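PDB 2EZV: type II restriction enzyme SfiI, which cleaves double-stranded DNA as a tetramer at the interrupted sequence 5'-GGCCN(5)GGCC-3', leaving terminal 5'-phosphates. Local coordinates for a contact of chain A with DNA. Sequence-based numbering; all coordinates share one arbitrary frame.

Contact 1: a contact of chain A with DNA. Residues 125-126, 205-206, 222. With nucleotides of chain B.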
loop_
_atom_site.group_PDB
_atom_site.type_symbol
_atom_site.label_atom_id
_atom_site.label_comp_id
_atom_site.label_asym_id
_atom_site.label_seq_id
_atom_site.Cartn_x
_atom_site.Cartn_y
_atom_site.Cartn_z
ATOM N N ASN A 125 -39.726 -18.894 -16.183
ATOM C CA ASN A 125 -38.978 -19.934 -16.878
ATOM C C ASN A 125 -39.580 -20.135 -18.277
ATOM O O ASN A 125 -40.788 -20.340 -18.420
ATOM C CB ASN A 125 -39.023 -21.230 -16.071
ATOM C CG ASN A 125 -37.998 -22.243 -16.539
ATOM O OD1 ASN A 125 -37.959 -22.592 -17.716
ATOM N ND2 ASN A 125 -37.167 -22.725 -15.617
ATOM N N THR A 126 -38.730 -20.066 -19.301
ATOM C CA THR A 126 -39.168 -20.201 -20.689
ATOM C C THR A 126 -39.770 -21.546 -21.087
ATOM O O THR A 126 -40.611 -21.599 -21.980
ATOM C CB THR A 126 -38.015 -19.860 -21.664
ATOM O OG1 THR A 126 -37.831 -18.442 -21.691
ATOM C CG2 THR A 126 -38.321 -20.335 -23.077
ATOM N N GLY A 205 -32.433 -15.202 -15.557
ATOM C CA GLY A 205 -32.855 -16.376 -16.294
ATOM C C GLY A 205 -32.512 -17.645 -15.530
ATOM O O GLY A 205 -31.725 -17.606 -14.578
ATOM N N ALA A 206 -33.079 -18.774 -15.949
ATOM C CA ALA A 206 -32.837 -20.040 -15.264
ATOM C C ALA A 206 -31.359 -20.335 -14.963
ATOM O O ALA A 206 -30.471 -20.063 -15.779
ATOM C CB ALA A 206 -33.454 -21.185 -16.065
ATOM N N TYR A 222 -28.609 -12.227 -18.013
ATOM C CA TYR A 222 -28.368 -12.179 -19.450
ATOM C C TYR A 222 -27.894 -10.812 -19.905
ATOM O O TYR A 222 -28.561 -9.808 -19.683
ATOM C CB TYR A 222 -29.622 -12.606 -20.219
ATOM C CG TYR A 222 -29.782 -14.110 -20.247
ATOM C CD1 TYR A 222 -30.189 -14.811 -19.111
ATOM C CD2 TYR A 222 -29.440 -14.843 -21.388
ATOM C CE1 TYR A 222 -30.245 -16.211 -19.106
ATOM C CE2 TYR A 222 -29.488 -16.240 -21.394
ATOM C CZ TYR A 222 -29.890 -16.917 -20.250
ATOM O OH TYR A 222 -29.923 -18.293 -20.253
ATOM O "O5'" DT B 4 -31.342 -17.551 -24.814
ATOM C "C5'" DT B 4 -31.722 -17.699 -23.431
ATOM C "C4'" DT B 4 -32.858 -18.664 -23.171
ATOM O "O4'" DT B 4 -32.588 -19.872 -23.916
ATOM C "C3'" DT B 4 -32.951 -19.103 -21.708
ATOM O "O3'" DT B 4 -34.309 -19.436 -21.338
ATOM C "C2'" DT B 4 -32.012 -20.294 -21.668
ATOM C "C1'" DT B 4 -32.209 -20.927 -23.040
ATOM N N1 DT B 4 -31.006 -21.580 -23.609
ATOM C C2 DT B 4 -31.068 -22.924 -23.929
ATOM O O2 DT B 4 -32.065 -23.605 -23.763
ATOM N N3 DT B 4 -29.910 -23.446 -24.454
ATOM C C4 DT B 4 -28.724 -22.777 -24.683
ATOM O O4 DT B 4 -27.764 -23.380 -25.161
ATOM C C5 DT B 4 -28.726 -21.372 -24.324
ATOM C C7 DT B 4 -27.484 -20.564 -24.536
ATOM C C6 DT B 4 -29.853 -20.854 -23.812
ATOM P P DG B 5 -34.722 -19.580 -19.772
ATOM O OP1 DG B 5 -36.076 -19.009 -19.573
ATOM O OP2 DG B 5 -33.600 -19.097 -18.924
ATOM O "O5'" DG B 5 -34.863 -21.154 -19.574
ATOM C "C5'" DG B 5 -33.995 -22.012 -20.292
ATOM C "C4'" DG B 5 -34.312 -23.469 -20.071
ATOM O "O4'" DG B 5 -33.273 -24.169 -20.778
ATOM C "C3'" DG B 5 -34.252 -24.004 -18.641
ATOM O "O3'" DG B 5 -35.058 -25.200 -18.581
ATOM C "C2'" DG B 5 -32.770 -24.298 -18.472
ATOM C "C1'" DG B 5 -32.341 -24.729 -19.867
ATOM N N9 DG B 5 -31.023 -24.271 -20.295
ATOM C C8 DG B 5 -30.449 -23.038 -20.086
ATOM N N7 DG B 5 -29.285 -22.912 -20.666
ATOM C C5 DG B 5 -29.071 -24.142 -21.276
ATOM C C6 DG B 5 -27.975 -24.614 -22.058
ATOM O O6 DG B 5 -26.942 -24.017 -22.385
ATOM N N1 DG B 5 -28.175 -25.927 -22.474
ATOM C C2 DG B 5 -29.282 -26.690 -22.183
ATOM N N2 DG B 5 -29.296 -27.939 -22.676
ATOM N N3 DG B 5 -30.303 -26.260 -21.461
ATOM C C4 DG B 5 -30.132 -24.993 -21.043
ATOM P P DG B 6 -35.335 -25.941 -17.174
ATOM O OP1 DG B 6 -36.714 -26.480 -17.239
ATOM O OP2 DG B 6 -34.951 -25.048 -16.054
ATOM O "O5'" DG B 6 -34.351 -27.195 -17.196
ATOM C "C5'" DG B 6 -33.347 -27.293 -18.197
ATOM C "C4'" DG B 6 -32.342 -28.376 -17.876
ATOM O "O4'" DG B 6 -31.063 -27.921 -18.366
ATOM C "C3'" DG B 6 -32.122 -28.623 -16.379
ATOM O "O3'" DG B 6 -31.399 -29.864 -16.284
ATOM C "C2'" DG B 6 -31.091 -27.564 -16.030
ATOM C "C1'" DG B 6 -30.222 -27.652 -17.262
ATOM N N9 DG B 6 -29.311 -26.569 -17.602
ATOM C C8 DG B 6 -29.291 -25.274 -17.142
ATOM N N7 DG B 6 -28.280 -24.586 -17.608
ATOM C C5 DG B 6 -27.609 -25.481 -18.433
ATOM C C6 DG B 6 -26.429 -25.321 -19.214
ATOM O O6 DG B 6 -25.709 -24.322 -19.332
ATOM N N1 DG B 6 -26.111 -26.490 -19.899
ATOM C C2 DG B 6 -26.830 -27.660 -19.844
ATOM N N2 DG B 6 -26.377 -28.682 -20.578
ATOM N N3 DG B 6 -27.919 -27.820 -19.120
ATOM C C4 DG B 6 -28.247 -26.700 -18.449
HETATM O O HOH W 1 -31.225 -19.595 -18.568
#
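The loop that follows strand 121-124 and the short strand 204-206 close on the backbone of chain B from two sides, meeting the phosphate that joins DT4 to DG5, while Tyr222, just beyond strand 219-221, lies against the deoxyribose of DT4. Thr126 takes OP1 of DG5 with both its backbone and its side chain. The amide N of Thr126 donates to this oxygen over 2.9 Å, and the hydroxyl OG1 of Thr126 donates to the same OP1 over 2.8 Å. This pincer depends on the first torsion: OG1 lies beside the backbone N and anti to the carbonyl carbon (chi1 -75°), which turns it toward the oxygen already held by the amide. The other non-bridging oxygen belongs to strand 204-206, where Ala206 N donates to DG5 OP2 over 3.0 Å in a clearly bent bond. The methyl group of Ala206 packs beside the same nucleotide, its CB 3.9 Å from the sugar carbon C3' of DG5. One phosphate further along, Asn125 ND2 donates to DG6 OP2 at 3.2 Å; the bond is nearly straight (169° at H), and the acceptor lies almost in the amide plane. A water adds a second grip on DG5 OP2. It sits at the hydroxyl edge of the Tyr222 ring, in the ring plane, and links the phenol OH, Ala206 O and the phosphate oxygen. Ring carbon CE2 of Tyr222 packs on the 5' methylene of DT4, 3.4 Å from C5', and the hydroxyl, while bonding the water, also rests against C2' of the same sugar. The direct hydrogen bonds of Asn125, Thr126 and Ala206 go to phosphate oxygens. The site is therefore a backbone clamp: it holds consecutive phosphates of one strand and probably sets the register in which the enzyme reads the neighbouring bases.

Contact 2: a contact of chain A with DNA. Residues 109, 207, 220, 222. With nucleotides of chain B; nucleotides of chain C.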
loop_
_atom_site.group_PDB
_atom_site.type_symbol
_atom_site.label_atom_id
_atom_site.label_comp_id
_atom_site.label_asym_id
_atom_site.label_seq_id
_atom_site.Cartn_x
_atom_site.Cartn_y
_atom_site.Cartn_z
ATOM N N ARG A 109 -24.852 -14.092 -21.290
ATOM C CA ARG A 109 -25.088 -14.526 -19.900
ATOM C C ARG A 109 -23.957 -14.823 -18.893
ATOM O O ARG A 109 -22.801 -15.035 -19.235
ATOM C CB ARG A 109 -26.001 -15.748 -19.932
ATOM C CG ARG A 109 -25.387 -16.947 -20.633
ATOM C CD ARG A 109 -26.399 -18.071 -20.754
ATOM N NE ARG A 109 -25.779 -19.334 -21.130
ATOM C CZ ARG A 109 -26.425 -20.494 -21.195
ATOM N NH1 ARG A 109 -27.717 -20.550 -20.908
ATOM N NH2 ARG A 109 -25.779 -21.598 -21.545
ATOM N N GLY A 207 -31.117 -20.905 -13.784
ATOM C CA GLY A 207 -29.766 -21.241 -13.361
ATOM C C GLY A 207 -29.109 -22.356 -14.157
ATOM O O GLY A 207 -29.721 -22.970 -15.025
ATOM N N ARG A 220 -29.090 -16.961 -13.365
ATOM C CA ARG A 220 -28.337 -16.350 -14.452
ATOM C C ARG A 220 -28.748 -14.904 -14.711
ATOM O O ARG A 220 -29.863 -14.485 -14.387
ATOM C CB ARG A 220 -28.537 -17.138 -15.760
ATOM C CG ARG A 220 -27.622 -18.337 -15.983
ATOM C CD ARG A 220 -27.771 -18.840 -17.427
ATOM N NE ARG A 220 -26.774 -19.846 -17.796
ATOM C CZ ARG A 220 -26.946 -21.162 -17.699
ATOM N NH1 ARG A 220 -28.083 -21.662 -17.245
ATOM N NH2 ARG A 220 -25.966 -21.981 -18.061
ATOM N N TYR A 222 -28.609 -12.227 -18.013
ATOM C CA TYR A 222 -28.368 -12.179 -19.450
ATOM C C TYR A 222 -27.894 -10.812 -19.905
ATOM O O TYR A 222 -28.561 -9.808 -19.683
ATOM C CB TYR A 222 -29.622 -12.606 -20.219
ATOM C CG TYR A 222 -29.782 -14.110 -20.247
ATOM C CD1 TYR A 222 -30.189 -14.811 -19.111
ATOM C CD2 TYR A 222 -29.440 -14.843 -21.388
ATOM C CE1 TYR A 222 -30.245 -16.211 -19.106
ATOM C CE2 TYR A 222 -29.488 -16.240 -21.394
ATOM C CZ TYR A 222 -29.890 -16.917 -20.250
ATOM O OH TYR A 222 -29.923 -18.293 -20.253
ATOM O "O5'" DT B 4 -31.342 -17.551 -24.814
ATOM C "C5'" DT B 4 -31.722 -17.699 -23.431
ATOM C "C4'" DT B 4 -32.858 -18.664 -23.171
ATOM O "O4'" DT B 4 -32.588 -19.872 -23.916
ATOM C "C3'" DT B 4 -32.951 -19.103 -21.708
ATOM O "O3'" DT B 4 -34.309 -19.436 -21.338
ATOM C "C2'" DT B 4 -32.012 -20.294 -21.668
ATOM C "C1'" DT B 4 -32.209 -20.927 -23.040
ATOM N N1 DT B 4 -31.006 -21.580 -23.609
ATOM C C2 DT B 4 -31.068 -22.924 -23.929
ATOM O O2 DT B 4 -32.065 -23.605 -23.763
ATOM N N3 DT B 4 -29.910 -23.446 -24.454
ATOM C C4 DT B 4 -28.724 -22.777 -24.683
ATOM O O4 DT B 4 -27.764 -23.380 -25.161
ATOM C C5 DT B 4 -28.726 -21.372 -24.324
ATOM C C7 DT B 4 -27.484 -20.564 -24.536
ATOM C C6 DT B 4 -29.853 -20.854 -23.812
ATOM P P DG B 5 -34.722 -19.580 -19.772
ATOM O OP1 DG B 5 -36.076 -19.009 -19.573
ATOM O OP2 DG B 5 -33.600 -19.097 -18.924
ATOM O "O5'" DG B 5 -34.863 -21.154 -19.574
ATOM C "C5'" DG B 5 -33.995 -22.012 -20.292
ATOM C "C4'" DG B 5 -34.312 -23.469 -20.071
ATOM O "O4'" DG B 5 -33.273 -24.169 -20.778
ATOM C "C3'" DG B 5 -34.252 -24.004 -18.641
ATOM O "O3'" DG B 5 -35.058 -25.200 -18.581
ATOM C "C2'" DG B 5 -32.770 -24.298 -18.472
ATOM C "C1'" DG B 5 -32.341 -24.729 -19.867
ATOM N N9 DG B 5 -31.023 -24.271 -20.295
ATOM C C8 DG B 5 -30.449 -23.038 -20.086
ATOM N N7 DG B 5 -29.285 -22.912 -20.666
ATOM C C5 DG B 5 -29.071 -24.142 -21.276
ATOM C C6 DG B 5 -27.975 -24.614 -22.058
ATOM O O6 DG B 5 -26.942 -24.017 -22.385
ATOM N N1 DG B 5 -28.175 -25.927 -22.474
ATOM C C2 DG B 5 -29.282 -26.690 -22.183
ATOM N N2 DG B 5 -29.296 -27.939 -22.676
ATOM N N3 DG B 5 -30.303 -26.260 -21.461
ATOM C C4 DG B 5 -30.132 -24.993 -21.043
ATOM P P DG B 6 -35.335 -25.941 -17.174
ATOM O OP1 DG B 6 -36.714 -26.480 -17.239
ATOM O OP2 DG B 6 -34.951 -25.048 -16.054
ATOM O "O5'" DG B 6 -34.351 -27.195 -17.196
ATOM C "C5'" DG B 6 -33.347 -27.293 -18.197
ATOM C "C4'" DG B 6 -32.342 -28.376 -17.876
ATOM O "O4'" DG B 6 -31.063 -27.921 -18.366
ATOM C "C3'" DG B 6 -32.122 -28.623 -16.379
ATOM O "O3'" DG B 6 -31.399 -29.864 -16.284
ATOM C "C2'" DG B 6 -31.091 -27.564 -16.030
ATOM C "C1'" DG B 6 -30.222 -27.652 -17.262
ATOM N N9 DG B 6 -29.311 -26.569 -17.602
ATOM C C8 DG B 6 -29.291 -25.274 -17.142
ATOM N N7 DG B 6 -28.280 -24.586 -17.608
ATOM C C5 DG B 6 -27.609 -25.481 -18.433
ATOM C C6 DG B 6 -26.429 -25.321 -19.214
ATOM O O6 DG B 6 -25.709 -24.322 -19.332
ATOM N N1 DG B 6 -26.111 -26.490 -19.899
ATOM C C2 DG B 6 -26.830 -27.660 -19.844
ATOM N N2 DG B 6 -26.377 -28.682 -20.578
ATOM N N3 DG B 6 -27.919 -27.820 -19.120
ATOM C C4 DG B 6 -28.247 -26.700 -18.449
ATOM P P DC C 16 -15.989 -28.369 -24.008
ATOM O OP1 DC C 16 -14.952 -29.413 -24.228
ATOM O OP2 DC C 16 -15.884 -27.060 -24.710
ATOM O "O5'" DC C 16 -17.399 -29.009 -24.356
ATOM C "C5'" DC C 16 -18.521 -28.679 -23.574
ATOM C "C4'" DC C 16 -19.558 -29.764 -23.653
ATOM O "O4'" DC C 16 -20.588 -29.411 -22.705
ATOM C "C3'" DC C 16 -20.242 -29.809 -25.013
ATOM O "O3'" DC C 16 -20.690 -31.131 -25.318
ATOM C "C2'" DC C 16 -21.376 -28.820 -24.852
ATOM C "C1'" DC C 16 -21.747 -28.960 -23.381
ATOM N N1 DC C 16 -22.152 -27.690 -22.762
ATOM C C2 DC C 16 -23.270 -27.678 -21.929
ATOM O O2 DC C 16 -23.853 -28.748 -21.700
ATOM N N3 DC C 16 -23.686 -26.504 -21.395
ATOM C C4 DC C 16 -23.022 -25.378 -21.660
ATOM N N4 DC C 16 -23.475 -24.241 -21.117
ATOM C C5 DC C 16 -21.863 -25.365 -22.491
ATOM C C6 DC C 16 -21.464 -26.536 -23.012
HETATM O O HOH W 2 -31.225 -19.595 -18.568
#
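Arg109 and Arg220 enter the major groove and read two successive guanines of chain B, DG5 and DG6, each through its Hoogsteen edge. Both guanidinium groups bind end-on with NH1 and NH2, matching two donors to the two acceptors that a guanine presents there. Arg109 NH1 donates to DG5 N7 at 2.8 Å, close to the guanidinium plane, and NH2 of the same arginine gives the parallel bond to the carbonyl oxygen O6. Arg220 repeats the pattern at the next base in the 3' direction. Its NH1 reaches DG6 N7 at 3.0 Å, whereas its NH2 meets O6 of DG6 from a tilt of 25° out of the guanidinium plane, in a bond that is short at 2.7 Å but markedly bent (128° at H). DG6 remains paired with DC16 of chain C, whose N4 donates to the same O6, so pairing and recognition share that oxygen.

The two cationic groups are layered like the guanines they read. Arg109 NH1 lies 3.3 Å above the plane of the Arg220 guanidinium, over its centre. The electron-rich N7 and O6 atoms of both guanines probably offset the charge brought together by this stacking. On its opposite face Arg109 carries the thymine methyl of DT4, with C7 centred above the guanidinium and 3.5 Å from CZ. Arg109 is thus sandwiched between a base methyl and a second arginine, which probably limits its tilting. Its CG lies between the backbone N and the carbonyl carbon (chi1 63°), and from there the chain runs extended to NE, which carries the guanidinium out to the base edge.

Tyr222 steadies the same group from the side. Arg109 CB packs over one face of the phenol ring toward the rim, and the hydroxyl lies at the guanidinium edge. Arg109 NH1 therefore serves two acceptors near its plane, donating to DG5 N7 and, over 3.2 Å, to the phenol oxygen OH of Tyr222.

Contact 1 and contact 2 lie side by side on one subunit, the centres of their C-alpha atoms about 7 Å apart, and both address the DT4 to DG6 stretch of chain B. Tyr222 belongs to both, and strand 204-206 of contact 1 runs directly into Gly207 of contact 2. Backbone grip and base reading are probably coupled through these shared elements: sequence-specific binding of the guanines may depend on correct seating of the phosphates, and the reverse. Each of the four subunits in the assembly repeats the pair of contacts, consistent with a tetramer that engages its long, interrupted recognition sites through several equivalent half-site readers.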